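SusD superfamily protein (Bacteroides thetaiotaomicron, PDB 3MCX) is of unknown biochemical function but, as a zinc-binding member of the SusD family at the outer membrane, probably captures glycans or similar nutrients at the cell surface. Local coordinates at residues Y72-L77 / I431-S436; A203-L208 / Y222-D227; L208-L213 / L356-L361; A444-K449 / D454-L459. All coordinates share one frame; numbering follows the deposited sequence.

In the fold
From the N terminus, the turn after helix 69-72 enters contact 1, which is closed only when the chain returns at strand 431-432, a span of about 350 residues. Nested inside that loop are contacts 2 and 3. Contact 2 folds helix 201-214 back against helix 218-231; contact 3 sets the later half of helix 201-214 against helix 356-370. The two share Leu208 and cross along the chain, so three helices meet in one bundle. Contact 4 follows contact 1 in series as a short loop around strand 449-450. Its 444-449 segment touches contact 1 directly, whereas contacts 1 and 2 lie on opposite sides of the chain's centre.

Contact 1: residues Y72-L77 / I431-S436; sequences YEYNVL and IERKGS
The guanidinium of Arg433 is sandwiched between two tyrosines, with Tyr72 CE1 over one face, offset toward the rim, and Tyr74 CE1 over the other. The two rings are turned differently: the Tyr72 ring lies 41° from the guanidinium plane and is met obliquely, whereas the Tyr74 ring stands almost upright to it and presents its edge, its CE1 3.7 Å from Arg433 NH2. At the guanidinium's own edge sits the carbonyl of Tyr72. Arg433 grips this oxygen end-on, NH1 to Tyr72 O at 2.8 Å and NH2 to Tyr72 O at 3.1 Å; NH1 arrives nearly in line with the C=O bond and NH2 on a lone pair, the oxygen lying in the guanidinium plane. Helix 69-72 closes in a Schellman motif, Tyr74 being the positive-phi residue after it, and Arg433 takes the carbonyl of Tyr72 at the helix end. The chain of Arg433 is bent at chi2 (81°) on its way to Tyr72; NE also bonds Ala53 O and NH1 also Ala447 O. The tyrosine hydroxyls are held separately, Tyr72 by His438 and Tyr74 by Arg52 O. Ile431, on strand 431-432, rests its CD1 4.0 Å from Tyr74 OH.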
loop_
_atom_site.group_PDB
_atom_site.type_symbol
_atom_site.label_atom_id
_atom_site.label_comp_id
_atom_site.label_asym_id
_atom_site.label_seq_id
_atom_site.Cartn_x
_atom_site.Cartn_y
_atom_site.Cartn_z
ATOM N N TYR A 72 8.851 -3.086 12.193
ATOM C CA TYR A 72 7.946 -3.055 13.354
ATOM C C TYR A 72 8.588 -2.425 14.573
ATOM O O TYR A 72 7.923 -1.694 15.319
ATOM C CB TYR A 72 7.523 -4.492 13.627
ATOM C CG TYR A 72 6.784 -4.761 14.922
ATOM C CD1 TYR A 72 5.495 -4.283 15.138
ATOM C CD2 TYR A 72 7.365 -5.513 15.906
ATOM C CE1 TYR A 72 4.835 -4.567 16.322
ATOM C CE2 TYR A 72 6.701 -5.824 17.076
ATOM C CZ TYR A 72 5.444 -5.349 17.279
ATOM O OH TYR A 72 4.782 -5.670 18.451
ATOM N N GLU A 73 9.865 -2.727 14.812
ATOM C CA GLU A 73 10.627 -2.241 15.960
ATOM C C GLU A 73 11.276 -0.865 15.729
ATOM O O GLU A 73 11.933 -0.346 16.624
ATOM C CB GLU A 73 11.724 -3.255 16.310
ATOM C CG GLU A 73 11.136 -4.590 16.755
ATOM C CD GLU A 73 12.140 -5.725 16.803
ATOM O OE1 GLU A 73 13.340 -5.537 16.529
ATOM O OE2 GLU A 73 11.681 -6.863 17.131
ATOM N N TYR A 74 11.136 -0.308 14.521
ATOM C CA TYR A 74 11.730 1.015 14.220
ATOM C C TYR A 74 13.211 1.059 14.508
ATOM O O TYR A 74 13.768 2.049 14.980
ATOM C CB TYR A 74 10.954 2.124 14.958
ATOM C CG TYR A 74 9.614 2.458 14.315
ATOM C CD1 TYR A 74 8.499 1.653 14.491
ATOM C CD2 TYR A 74 9.465 3.626 13.596
ATOM C CE1 TYR A 74 7.294 1.968 13.897
ATOM C CE2 TYR A 74 8.275 3.952 13.025
ATOM C CZ TYR A 74 7.170 3.130 13.181
ATOM O OH TYR A 74 5.965 3.456 12.587
ATOM N N ASN A 75 13.907 -0.025 14.180
ATOM C CA ASN A 75 15.341 -0.096 14.404
ATOM C C ASN A 75 16.160 -0.496 13.154
ATOM O O ASN A 75 17.373 -0.663 13.240
ATOM C CB ASN A 75 15.679 -0.987 15.600
ATOM C CG ASN A 75 15.236 -2.409 15.422
ATOM O OD1 ASN A 75 15.011 -2.845 14.300
ATOM N ND2 ASN A 75 15.069 -3.127 16.528
ATOM N N VAL A 76 15.490 -0.597 12.027
ATOM C CA VAL A 76 16.136 -0.985 10.773
ATOM C C VAL A 76 17.294 -0.039 10.417
ATOM O O VAL A 76 17.193 1.184 10.565
ATOM C CB VAL A 76 15.092 -1.085 9.634
ATOM C CG1 VAL A 76 14.435 0.288 9.317
ATOM C CG2 VAL A 76 15.709 -1.704 8.394
ATOM N N LEU A 77 18.411 -0.612 9.978
ATOM C CA LEU A 77 19.640 0.093 9.658
ATOM C C LEU A 77 19.818 0.290 8.155
ATOM O O LEU A 77 19.267 -0.432 7.327
ATOM C CB LEU A 77 20.834 -0.688 10.169
ATOM C CG LEU A 77 20.848 -1.018 11.658
ATOM C CD1 LEU A 77 22.097 -1.859 11.995
ATOM C CD2 LEU A 77 20.775 0.236 12.521
ATOM N N ILE A 431 1.286 6.844 17.080
ATOM C CA ILE A 431 1.005 5.404 16.929
ATOM C C ILE A 431 1.398 4.753 18.235
ATOM O O ILE A 431 2.555 4.863 18.640
ATOM C CB ILE A 431 1.847 4.846 15.808
ATOM C CG1 ILE A 431 1.383 5.408 14.467
ATOM C CG2 ILE A 431 1.748 3.307 15.822
ATOM C CD1 ILE A 431 2.455 5.286 13.400
ATOM N N GLU A 432 0.449 4.121 18.939
ATOM C CA GLU A 432 0.742 3.470 20.222
ATOM C C GLU A 432 0.422 1.982 20.100
ATOM O O GLU A 432 -0.689 1.598 19.730
ATOM C CB GLU A 432 -0.056 4.077 21.390
ATOM C CG GLU A 432 0.372 5.500 21.790
ATOM C CD GLU A 432 -0.384 6.021 23.012
ATOM O OE1 GLU A 432 -1.611 6.276 22.916
ATOM O OE2 GLU A 432 0.241 6.108 24.079
ATOM N N ARG A 433 1.410 1.158 20.406
ATOM C CA ARG A 433 1.256 -0.292 20.439
ATOM C C ARG A 433 0.928 -0.682 21.884
ATOM O O ARG A 433 1.832 -0.842 22.702
ATOM C CB ARG A 433 2.562 -0.935 19.973
ATOM C CG ARG A 433 2.851 -0.853 18.514
ATOM C CD ARG A 433 3.467 0.491 18.004
ATOM N NE ARG A 433 3.824 0.254 16.627
ATOM C CZ ARG A 433 4.945 -0.325 16.206
ATOM N NH1 ARG A 433 6.006 -0.444 16.989
ATOM N NH2 ARG A 433 5.009 -0.706 14.962
ATOM N N LYS A 434 -0.366 -0.814 22.195
ATOM C CA LYS A 434 -0.825 -0.997 23.566
ATOM C C LYS A 434 -1.212 -2.435 23.917
ATOM O O LYS A 434 -1.223 -2.808 25.086
ATOM C CB LYS A 434 -2.027 -0.096 23.884
ATOM C CG LYS A 434 -1.676 1.398 23.923
ATOM C CD LYS A 434 -2.735 2.151 24.700
ATOM C CE LYS A 434 -3.011 3.515 24.117
ATOM N NZ LYS A 434 -4.347 4.078 24.627
ATOM N N GLY A 435 -1.477 -3.218 22.881
ATOM C CA GLY A 435 -1.941 -4.578 23.045
ATOM C C GLY A 435 -0.977 -5.464 23.799
ATOM O O GLY A 435 0.241 -5.320 23.685
ATOM N N SER A 436 -1.516 -6.416 24.552
ATOM C CA SER A 436 -0.733 -7.191 25.507
ATOM C C SER A 436 0.245 -8.197 24.899
ATOM O O SER A 436 1.109 -8.698 25.643
ATOM C CB SER A 436 -1.640 -7.904 26.522
ATOM O OG SER A 436 -2.366 -8.927 25.900
#

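Contact 2: residues A203-L208 / Y222-D227; sequences AAQALL and YDAATD
Ala224 presses its methyl against the backbone of Gln205 where helices 201-214 and 218-231 run antiparallel as a helical hairpin, an arrangement in keeping with the family's place in the TPR clan. The axes of the two segments approach to 7.8 Å at 147°. Here the packing is tight because the side chain facing the other helix is only a methyl: Ala224 CB sits 3.5 Å from Gln205 O, and the CA atoms of Gln205 and Ala224 are 5.3 Å apart. Leu208, one turn on, adds a lighter apolar touch, its CB 4.3 Å from Ala224 CB, while Met183 and Ser184 of helix 172-186 cover it from another side.

The partly exposed flank is held by polar ends instead. Gln205 folds over the alanine, bent at chi2 (-75°), which lays OE1 beside Ala224 CB and carries NE2 on to Asp227. The two side chains cross at about a right angle, with amide and carboxylate planes steeply turned against each other. Asp227 also accepts from Tyr201 OH at OD2 and from Asn231 at OD1. The bond between the helices is almost straight (173°): Gln205 NE2 lies 2.8 Å from Asp227 OD2, which it meets on the anti lone pair.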
loop_
_atom_site.group_PDB
_atom_site.type_symbol
_atom_site.label_atom_id
_atom_site.label_comp_id
_atom_site.label_asym_id
_atom_site.label_seq_id
_atom_site.Cartn_x
_atom_site.Cartn_y
_atom_site.Cartn_z
ATOM N N ALA A 203 -8.282 3.236 -11.938
ATOM C CA ALA A 203 -7.182 2.943 -11.032
ATOM C C ALA A 203 -6.319 4.188 -10.799
ATOM O O ALA A 203 -5.887 4.473 -9.683
ATOM C CB ALA A 203 -6.301 1.823 -11.602
ATOM N N ALA A 204 -6.000 4.883 -11.880
ATOM C CA ALA A 204 -5.158 6.065 -11.776
ATOM C C ALA A 204 -5.806 7.200 -10.959
ATOM O O ALA A 204 -5.145 7.828 -10.133
ATOM C CB ALA A 204 -4.718 6.573 -13.183
ATOM N N GLN A 205 -7.091 7.443 -11.153
ATOM C CA GLN A 205 -7.776 8.440 -10.333
ATOM C C GLN A 205 -7.854 7.971 -8.883
ATOM O O GLN A 205 -7.698 8.793 -7.984
ATOM C CB GLN A 205 -9.178 8.742 -10.886
ATOM C CG GLN A 205 -9.208 9.699 -12.055
ATOM C CD GLN A 205 -8.966 11.146 -11.604
ATOM O OE1 GLN A 205 -7.876 11.491 -11.165
ATOM N NE2 GLN A 205 -9.992 11.971 -11.684
ATOM N N ALA A 206 -8.076 6.679 -8.653
ATOM C CA ALA A 206 -8.087 6.119 -7.298
ATOM C C ALA A 206 -6.732 6.351 -6.634
ATOM O O ALA A 206 -6.654 6.832 -5.499
ATOM C CB ALA A 206 -8.417 4.607 -7.334
ATOM N N LEU A 207 -5.655 6.050 -7.351
ATOM C CA LEU A 207 -4.320 6.269 -6.789
ATOM C C LEU A 207 -4.055 7.758 -6.544
ATOM O O LEU A 207 -3.469 8.135 -5.509
ATOM C CB LEU A 207 -3.233 5.707 -7.708
ATOM C CG LEU A 207 -3.210 4.181 -7.797
ATOM C CD1 LEU A 207 -2.316 3.766 -8.998
ATOM C CD2 LEU A 207 -2.781 3.543 -6.431
ATOM N N LEU A 208 -4.501 8.619 -7.456
ATOM C CA LEU A 208 -4.388 10.050 -7.217
ATOM C C LEU A 208 -5.138 10.479 -5.952
ATOM O O LEU A 208 -4.666 11.354 -5.230
ATOM C CB LEU A 208 -4.856 10.854 -8.436
ATOM C CG LEU A 208 -3.782 11.082 -9.512
ATOM C CD1 LEU A 208 -4.465 11.512 -10.854
ATOM C CD2 LEU A 208 -2.774 12.137 -9.040
ATOM N N TYR A 222 -10.697 14.685 -3.014
ATOM C CA TYR A 222 -12.145 14.503 -3.125
ATOM C C TYR A 222 -12.597 14.428 -4.576
ATOM O O TYR A 222 -13.442 13.594 -4.932
ATOM C CB TYR A 222 -12.905 15.634 -2.396
ATOM C CG TYR A 222 -14.359 15.326 -2.107
ATOM C CD1 TYR A 222 -14.706 14.543 -1.003
ATOM C CD2 TYR A 222 -15.370 15.795 -2.916
ATOM C CE1 TYR A 222 -16.020 14.239 -0.724
ATOM C CE2 TYR A 222 -16.707 15.511 -2.629
ATOM C CZ TYR A 222 -17.004 14.705 -1.536
ATOM O OH TYR A 222 -18.319 14.405 -1.235
ATOM N N ASP A 223 -12.077 15.329 -5.401
ATOM C CA ASP A 223 -12.431 15.318 -6.819
ATOM C C ASP A 223 -12.030 13.998 -7.496
ATOM O O ASP A 223 -12.840 13.412 -8.231
ATOM C CB ASP A 223 -11.855 16.546 -7.537
ATOM C CG ASP A 223 -12.525 17.851 -7.098
ATOM O OD1 ASP A 223 -13.633 17.818 -6.562
ATOM O OD2 ASP A 223 -11.885 18.892 -7.248
ATOM N N ALA A 224 -10.821 13.514 -7.231
ATOM C CA ALA A 224 -10.372 12.259 -7.832
ATOM C C ALA A 224 -11.204 11.091 -7.346
ATOM O O ALA A 224 -11.624 10.239 -8.146
ATOM C CB ALA A 224 -8.889 12.009 -7.564
ATOM N N ALA A 225 -11.422 11.004 -6.024
ATOM C CA ALA A 225 -12.167 9.877 -5.455
ATOM C C ALA A 225 -13.597 9.893 -5.970
ATOM O O ALA A 225 -14.120 8.868 -6.368
ATOM C CB ALA A 225 -12.132 9.911 -3.913
ATOM N N THR A 226 -14.247 11.055 -5.980
ATOM C CA THR A 226 -15.651 11.108 -6.433
ATOM C C THR A 226 -15.809 10.881 -7.928
ATOM O O THR A 226 -16.856 10.408 -8.373
ATOM C CB THR A 226 -16.404 12.383 -5.972
ATOM O OG1 THR A 226 -15.725 13.556 -6.417
ATOM C CG2 THR A 226 -16.575 12.410 -4.447
ATOM N N ASP A 227 -14.794 11.210 -8.718
ATOM C CA ASP A 227 -14.816 10.827 -10.125
ATOM C C ASP A 227 -14.986 9.308 -10.220
ATOM O O ASP A 227 -15.907 8.844 -10.906
ATOM C CB ASP A 227 -13.534 11.284 -10.814
ATOM C CG ASP A 227 -13.525 11.066 -12.326
ATOM O OD1 ASP A 227 -14.559 10.785 -12.951
ATOM O OD2 ASP A 227 -12.430 11.216 -12.891
#

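Contact 3: residues L208-L213 / L356-L361; sequences LSRVYL and LSEVYL
Arg210 and Glu358 join helix 201-214 to helix 356-370 by a buried, bidentate salt bridge. The arginine offers its side, with NE 2.9 Å from Glu358 OE2 and NH2 2.8 Å from Glu358 OE1. Both oxygens use their syn lone pairs, and both bonds are nearly straight. Guanidinium and carboxylate are nearly coplanar, only 8° apart, so the paired bonds fix the rotation of both groups. Glu358 reaches straight across in an extended chain, whereas Arg210 turns at chi3 (-67°), curling its methylenes round OE2 and presenting NE and NH2 to the carboxylate.

Further polar links extend the site. Arg210 NH2 also donates to Ile353 O, in the strand just ahead of helix 356-370, and NH1 has a long, weak ion pair with Glu419. A leucine in place of Arg210 would probably leave the buried Glu358 carboxylate without its countercharge and Ile353 O without this donor.

Beyond the ion pair the two helices only come near each other: Ser209 OG, which is bonded to Ala206 O and Asn362, is 4.6 Å from Val359 CG2. Val359 also lies against Ala206 and Ala225, in the seam between helices 201-214 and 218-231. The arrangement is that of a third helix packed against a helical hairpin, within the largely helical core expected of a SusD protein of the TPR clan.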
loop_
_atom_site.group_PDB
_atom_site.type_symbol
_atom_site.label_atom_id
_atom_site.label_comp_id
_atom_site.label_asym_id
_atom_site.label_seq_id
_atom_site.Cartn_x
_atom_site.Cartn_y
_atom_site.Cartn_z
ATOM N N LEU A 208 -4.501 8.619 -7.456
ATOM C CA LEU A 208 -4.388 10.050 -7.217
ATOM C C LEU A 208 -5.138 10.479 -5.952
ATOM O O LEU A 208 -4.666 11.354 -5.230
ATOM C CB LEU A 208 -4.856 10.854 -8.436
ATOM C CG LEU A 208 -3.782 11.082 -9.512
ATOM C CD1 LEU A 208 -4.465 11.512 -10.854
ATOM C CD2 LEU A 208 -2.774 12.137 -9.040
ATOM N N SER A 209 -6.282 9.864 -5.652
ATOM C CA SER A 209 -6.977 10.208 -4.394
ATOM C C SER A 209 -6.118 9.889 -3.180
ATOM O O SER A 209 -6.105 10.664 -2.210
ATOM C CB SER A 209 -8.388 9.603 -4.278
ATOM O OG SER A 209 -8.372 8.220 -3.977
ATOM N N ARG A 210 -5.394 8.773 -3.221
ATOM C CA ARG A 210 -4.479 8.413 -2.164
ATOM C C ARG A 210 -3.339 9.402 -2.073
ATOM O O ARG A 210 -2.966 9.813 -0.992
ATOM C CB ARG A 210 -3.960 6.996 -2.423
ATOM C CG ARG A 210 -2.945 6.496 -1.386
ATOM C CD ARG A 210 -2.299 5.198 -1.792
ATOM N NE ARG A 210 -3.218 4.070 -1.806
ATOM C CZ ARG A 210 -2.916 2.860 -2.275
ATOM N NH1 ARG A 210 -1.742 2.623 -2.822
ATOM N NH2 ARG A 210 -3.793 1.879 -2.184
ATOM N N VAL A 211 -2.733 9.721 -3.223
ATOM C CA VAL A 211 -1.621 10.663 -3.233
ATOM C C VAL A 211 -2.017 12.042 -2.674
ATOM O O VAL A 211 -1.363 12.588 -1.765
ATOM C CB VAL A 211 -0.992 10.765 -4.661
ATOM C CG1 VAL A 211 0.042 11.872 -4.742
ATOM C CG2 VAL A 211 -0.426 9.417 -5.074
ATOM N N TYR A 212 -3.073 12.618 -3.237
ATOM C CA TYR A 212 -3.536 13.940 -2.798
ATOM C C TYR A 212 -3.906 13.943 -1.310
ATOM O O TYR A 212 -3.622 14.896 -0.583
ATOM C CB TYR A 212 -4.729 14.353 -3.635
ATOM C CG TYR A 212 -4.440 14.877 -5.030
ATOM C CD1 TYR A 212 -3.471 15.853 -5.260
ATOM C CD2 TYR A 212 -5.184 14.414 -6.129
ATOM C CE1 TYR A 212 -3.253 16.364 -6.550
ATOM C CE2 TYR A 212 -4.977 14.930 -7.405
ATOM C CZ TYR A 212 -4.011 15.885 -7.618
ATOM O OH TYR A 212 -3.818 16.395 -8.896
ATOM N N LEU A 213 -4.558 12.889 -0.840
ATOM C CA LEU A 213 -4.971 12.817 0.569
ATOM C C LEU A 213 -3.729 12.934 1.472
ATOM O O LEU A 213 -3.739 13.658 2.465
ATOM C CB LEU A 213 -5.750 11.507 0.855
ATOM C CG LEU A 213 -6.350 11.351 2.256
ATOM C CD1 LEU A 213 -7.339 12.462 2.668
ATOM C CD2 LEU A 213 -6.986 9.957 2.359
ATOM N N LEU A 356 -12.123 -0.231 -4.314
ATOM C CA LEU A 356 -13.142 0.785 -4.203
ATOM C C LEU A 356 -13.392 1.218 -2.750
ATOM O O LEU A 356 -13.684 2.386 -2.524
ATOM C CB LEU A 356 -14.420 0.287 -4.870
ATOM C CG LEU A 356 -15.510 1.299 -5.191
ATOM C CD1 LEU A 356 -14.978 2.434 -6.101
ATOM C CD2 LEU A 356 -16.756 0.631 -5.781
ATOM N N SER A 357 -13.355 0.304 -1.773
ATOM C CA SER A 357 -13.613 0.729 -0.381
ATOM C C SER A 357 -12.644 1.847 0.043
ATOM O O SER A 357 -13.054 2.786 0.759
ATOM C CB SER A 357 -13.502 -0.419 0.630
ATOM O OG SER A 357 -14.618 -1.288 0.583
ATOM N N GLU A 358 -11.379 1.763 -0.388
ATOM C CA GLU A 358 -10.411 2.797 -0.006
ATOM C C GLU A 358 -10.827 4.127 -0.609
ATOM O O GLU A 358 -10.668 5.173 0.019
ATOM C CB GLU A 358 -8.978 2.460 -0.430
ATOM C CG GLU A 358 -8.011 3.567 -0.080
ATOM C CD GLU A 358 -6.601 3.348 -0.575
ATOM O OE1 GLU A 358 -6.251 2.197 -0.857
ATOM O OE2 GLU A 358 -5.850 4.334 -0.707
ATOM N N VAL A 359 -11.330 4.076 -1.831
ATOM C CA VAL A 359 -11.719 5.289 -2.552
ATOM C C VAL A 359 -12.875 5.985 -1.815
ATOM O O VAL A 359 -12.861 7.197 -1.638
ATOM C CB VAL A 359 -12.082 4.995 -4.033
ATOM C CG1 VAL A 359 -12.586 6.251 -4.714
ATOM C CG2 VAL A 359 -10.880 4.415 -4.788
ATOM N N TYR A 360 -13.878 5.223 -1.382
ATOM C CA TYR A 360 -14.975 5.787 -0.589
ATOM C C TYR A 360 -14.450 6.396 0.722
ATOM O O TYR A 360 -14.896 7.471 1.115
ATOM C CB TYR A 360 -16.050 4.721 -0.296
ATOM C CG TYR A 360 -17.078 4.501 -1.383
ATOM C CD1 TYR A 360 -16.756 3.885 -2.593
ATOM C CD2 TYR A 360 -18.381 4.929 -1.197
ATOM C CE1 TYR A 360 -17.718 3.706 -3.569
ATOM C CE2 TYR A 360 -19.355 4.746 -2.158
ATOM C CZ TYR A 360 -19.015 4.153 -3.361
ATOM O OH TYR A 360 -20.028 4.010 -4.317
ATOM N N LEU A 361 -13.538 5.705 1.387
ATOM C CA LEU A 361 -12.961 6.182 2.652
ATOM C C LEU A 361 -12.110 7.446 2.447
ATOM O O LEU A 361 -12.177 8.376 3.246
ATOM C CB LEU A 361 -12.205 5.045 3.367
ATOM C CG LEU A 361 -13.132 3.948 3.911
ATOM C CD1 LEU A 361 -12.338 2.653 4.120
ATOM C CD2 LEU A 361 -13.927 4.439 5.178
#

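Contact 4: residues A444-K449 / D454-L459; sequences ASNAQK and DLRIAL
Arg456 reaches over to the backbone of Ser445 and Asn446, where the chain leaves helix 441-444 through a Schellman motif with positive phi at Asn446. Its guanidinium grips Asn446 O end-on: NH2 of Arg456 lies 2.9 Å from Asn446 O and approaches it almost head-on, while NH1 is 3.0 Å from the same oxygen but stands well above the carbonyl plane. NH1 also makes a weak bond to Ser445 O. All of these acceptors lie at the guanidinium's edge.

The other edge is taken by Asp454, two residues earlier, whose carboxylate is met side-on by NE and NH2 in a salt bridge, both on the syn side but out of the carboxylate plane. Every guanidinium nitrogen thus has an acceptor, and NH2 bridges Asp454 to the Asn446 carbonyl. A bend at chi3 (-62°) turns the guanidinium back so that NE and NH2 lie beside the Asp454 carboxylate. A methionine at this position is likely to leave Asn446 O without either donor and the Asp454 carboxylate without its countercharge, untying segment 454-459 from the turn ahead of strand 449-450.

Nearby polar groups have their own partners: Ser445 OG, in one of its two conformers, bonds Asn75, and Lys449 pairs with Glu451. Asp454 OD1 takes two donors from one residue, Arg456 NE on its syn side and, closing an Asx turn, Arg456 N at 2.8 Å on its anti lone pair.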
loop_
_atom_site.group_PDB
_atom_site.type_symbol
_atom_site.label_atom_id
_atom_site.label_comp_id
_atom_site.label_asym_id
_atom_site.label_seq_id
_atom_site.Cartn_x
_atom_site.Cartn_y
_atom_site.Cartn_z
ATOM N N ALA A 444 12.893 -2.124 24.361
ATOM C CA ALA A 444 14.327 -1.861 24.135
ATOM C C ALA A 444 14.547 -0.930 22.940
ATOM O O ALA A 444 15.466 -0.100 22.932
ATOM C CB ALA A 444 15.080 -3.192 23.895
ATOM N N SER A 445 13.685 -1.019 21.938
ATOM C CA SER A 445 13.837 -0.185 20.734
ATOM C C SER A 445 13.067 1.138 20.809
ATOM O O SER A 445 13.023 1.895 19.846
ATOM C CB SER A 445 13.411 -0.962 19.483
ATOM O OG SER A 445 14.232 -2.097 19.265
ATOM N N ASN A 446 12.431 1.406 21.942
ATOM C CA ASN A 446 11.662 2.660 22.105
ATOM C C ASN A 446 10.631 2.841 21.007
ATOM O O ASN A 446 10.517 3.890 20.372
ATOM C CB ASN A 446 12.589 3.883 22.233
ATOM C CG ASN A 446 11.813 5.181 22.478
ATOM O OD1 ASN A 446 10.768 5.189 23.153
ATOM N ND2 ASN A 446 12.309 6.290 21.896
ATOM N N ALA A 447 9.851 1.801 20.764
ATOM C CA ALA A 447 8.876 1.827 19.706
ATOM C C ALA A 447 7.496 1.405 20.188
ATOM O O ALA A 447 6.665 0.934 19.406
ATOM C CB ALA A 447 9.346 0.947 18.485
ATOM N N GLN A 448 7.212 1.640 21.459
ATOM C CA GLN A 448 5.842 1.480 21.950
ATOM C C GLN A 448 4.956 2.665 21.494
ATOM O O GLN A 448 3.749 2.526 21.325
ATOM C CB GLN A 448 5.819 1.358 23.463
ATOM C CG GLN A 448 6.465 0.069 23.961
ATOM C CD GLN A 448 6.303 -0.076 25.448
ATOM O OE1 GLN A 448 7.010 0.574 26.225
ATOM N NE2 GLN A 448 5.355 -0.896 25.862
ATOM N N LYS A 449 5.573 3.831 21.349
ATOM C CA LYS A 449 4.888 5.049 20.871
ATOM C C LYS A 449 5.763 5.677 19.813
ATOM O O LYS A 449 6.960 5.894 20.053
ATOM C CB LYS A 449 4.630 6.063 21.999
ATOM C CG LYS A 449 3.876 7.343 21.465
ATOM C CD LYS A 449 3.708 8.459 22.449
ATOM C CE LYS A 449 5.023 9.216 22.694
ATOM N NZ LYS A 449 4.905 10.602 23.204
ATOM N N ASP A 454 8.526 11.645 14.477
ATOM C CA ASP A 454 9.696 10.861 14.889
ATOM C C ASP A 454 10.641 10.678 13.677
ATOM O O ASP A 454 10.213 10.268 12.624
ATOM C CB ASP A 454 9.227 9.511 15.438
ATOM C CG ASP A 454 10.313 8.759 16.193
ATOM O OD1 ASP A 454 11.346 8.419 15.548
ATOM O OD2 ASP A 454 10.135 8.450 17.406
ATOM N N LEU A 455 11.922 10.980 13.894
ATOM C CA LEU A 455 12.916 10.867 12.813
ATOM C C LEU A 455 12.908 9.472 12.234
ATOM O O LEU A 455 13.227 9.325 11.049
ATOM C CB LEU A 455 14.321 11.253 13.267
ATOM C CG LEU A 455 14.508 12.638 13.845
ATOM C CD1 LEU A 455 15.936 12.826 14.304
ATOM C CD2 LEU A 455 14.071 13.644 12.811
ATOM N N ARG A 456 12.570 8.451 13.031
ATOM C CA ARG A 456 12.627 7.074 12.532
ATOM C C ARG A 456 11.526 6.706 11.532
ATOM O O ARG A 456 11.574 5.628 10.928
ATOM C CB ARG A 456 12.643 6.090 13.710
ATOM C CG ARG A 456 13.818 6.282 14.634
ATOM C CD ARG A 456 13.665 5.517 15.933
ATOM N NE ARG A 456 12.505 5.983 16.665
ATOM C CZ ARG A 456 11.999 5.359 17.713
ATOM N NH1 ARG A 456 12.566 4.230 18.152
ATOM N NH2 ARG A 456 10.940 5.872 18.350
ATOM N N ILE A 457 10.530 7.576 11.340
ATOM C CA ILE A 457 9.522 7.344 10.320
ATOM C C ILE A 457 10.143 7.263 8.941
ATOM O O ILE A 457 9.705 6.448 8.134
ATOM C CB ILE A 457 8.422 8.415 10.315
ATOM C CG1 ILE A 457 7.430 8.146 11.456
ATOM C CG2 ILE A 457 7.719 8.497 8.933
ATOM C CD1 ILE A 457 6.808 9.421 11.982
ATOM N N ALA A 458 11.129 8.125 8.649
ATOM C CA ALA A 458 11.856 8.076 7.389
ATOM C C ALA A 458 12.912 6.976 7.504
ATOM O O ALA A 458 13.840 7.079 8.316
ATOM C CB ALA A 458 12.475 9.426 7.071
ATOM N N LEU A 459 12.741 5.955 6.673
ATOM C CA LEU A 459 13.709 4.855 6.645
ATOM C C LEU A 459 15.067 5.368 6.256
ATOM O O LEU A 459 15.187 6.339 5.515
ATOM C CB LEU A 459 13.270 3.773 5.663
ATOM C CG LEU A 459 12.009 2.997 6.037
ATOM C CD1 LEU A 459 11.703 1.999 4.950
ATOM C CD2 LEU A 459 12.192 2.269 7.354
#